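Local coordinates for protein YecR (Salmonella typhimurium, PDB 7BGL) that is a YecR-family lipoprotein of uncertain function, probably a small accessory subunit of the LP ring that surrounds the flagellar rod, at residues Gly77-Ser80 against Leu86-Asn89. Numbering follows the deposited sequence.
Sequences GTCS and LCLN
The backbone oxygen of Asn-89 accepts a hydrogen bond from Ser-80 N at 3.1 Å, nearly straight at the hydrogen (162°), with the donor standing about 41° above the carbonyl plane. Two parts of Cys-79 press on the same oxygen: Cys-79 CA makes a CA-H...O contact with Asn-89 O at 3.5 Å, and Cys-79 SG comes within 3.1 Å of Asn-89 O. Alongside runs the covalent link of the contact, the Cys-79 to Cys-87 disulfide, with 2.0 Å between SG and SG. With each sulfur anti to its backbone nitrogen, beside its own carbonyl carbon, the two SG atoms meet between the segments. The bridge is right-handed, and its chi3 of 124° is opened well past a right angle, consistent with some torsional strain. Ser-80 and Asn-89 face each other across the hairpin, 5.7 Å from CA to CA. Continuing that pairing regularly would not set the two cysteines opposite each other; the chain instead turns a corner at Leu-88, and Cys-87 CA ends 6.1 Å from Cys-79 CA. Ser-80 OG reaches to the side-chain amide of Asn-89 and lies 3.6 Å from Asn-89 CB. The disulfide thus closes a small loop and staples a hairpin end where strand pairing fades. The contact lies at the surface, near one end of the antiparallel sheet. A chain of another protein packs against Leu-86, Leu-88 and Thr-78, while Thr-78 bonds through its backbone to Arg-91 and carries the ladder onward. Strand 76-82 forms one border of the sheet within this chain, and strand 87-97 is held between it and strand 33-41.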
loop_
_atom_site.group_PDB
_atom_site.type_symbol
_atom_site.label_atom_id
_atom_site.label_comp_id
_atom_site.label_asym_id
_atom_site.label_seq_id
_atom_site.Cartn_x
_atom_site.Cartn_y
_atom_site.Cartn_z
ATOM N N GLY C 77 -53.242 80.761 18.976
ATOM C CA GLY C 77 -52.918 81.599 17.839
ATOM C C GLY C 77 -52.123 80.886 16.767
ATOM O O GLY C 77 -50.983 80.474 16.999
ATOM N N THR C 78 -52.716 80.734 15.585
ATOM C CA THR C 78 -52.062 80.107 14.444
ATOM C C THR C 78 -52.065 81.077 13.273
ATOM O O THR C 78 -53.100 81.675 12.960
ATOM C CB THR C 78 -52.759 78.801 14.050
ATOM O OG1 THR C 78 -54.093 79.085 13.608
ATOM C CG2 THR C 78 -52.814 77.847 15.234
ATOM N N CYS C 79 -50.910 81.231 12.632
ATOM C CA CYS C 79 -50.806 82.139 11.498
ATOM C C CYS C 79 -51.693 81.668 10.352
ATOM O O CYS C 79 -51.744 80.477 10.031
ATOM C CB CYS C 79 -49.353 82.242 11.033
ATOM S SG CYS C 79 -48.983 83.723 10.065
ATOM N N SER C 80 -52.395 82.617 9.730
ATOM C CA SER C 80 -53.278 82.320 8.612
ATOM C C SER C 80 -52.781 82.861 7.280
ATOM O O SER C 80 -53.208 82.362 6.235
ATOM C CB SER C 80 -54.683 82.877 8.879
ATOM O OG SER C 80 -54.648 84.278 9.084
ATOM N N LEU C 86 -42.417 85.755 7.532
ATOM C CA LEU C 86 -43.225 86.676 8.317
ATOM C C LEU C 86 -44.591 86.048 8.563
ATOM O O LEU C 86 -44.884 84.944 8.097
ATOM C CB LEU C 86 -43.354 88.031 7.614
ATOM C CG LEU C 86 -42.103 88.912 7.589
ATOM C CD1 LEU C 86 -42.415 90.265 6.971
ATOM C CD2 LEU C 86 -41.535 89.077 8.989
ATOM N N CYS C 87 -45.431 86.770 9.307
ATOM C CA CYS C 87 -46.798 86.338 9.617
ATOM C C CYS C 87 -47.692 87.571 9.508
ATOM O O CYS C 87 -47.832 88.338 10.464
ATOM C CB CYS C 87 -46.879 85.696 10.995
ATOM S SG CYS C 87 -48.531 85.129 11.459
ATOM N N LEU C 88 -48.296 87.756 8.332
ATOM C CA LEU C 88 -49.119 88.939 8.103
ATOM C C LEU C 88 -50.321 88.970 9.039
ATOM O O LEU C 88 -50.653 90.021 9.600
ATOM C CB LEU C 88 -49.573 88.987 6.644
ATOM C CG LEU C 88 -48.459 89.043 5.596
ATOM C CD1 LEU C 88 -49.041 89.215 4.202
ATOM C CD2 LEU C 88 -47.479 90.162 5.915
ATOM N N ASN C 89 -50.987 87.832 9.218
ATOM C CA ASN C 89 -52.165 87.743 10.067
ATOM C C ASN C 89 -52.061 86.522 10.969
ATOM O O ASN C 89 -51.497 85.493 10.587
ATOM C CB ASN C 89 -53.453 87.665 9.236
ATOM C CG ASN C 89 -54.700 87.639 10.097
ATOM O OD1 ASN C 89 -54.924 88.533 10.912
ATOM N ND2 ASN C 89 -55.519 86.610 9.920
#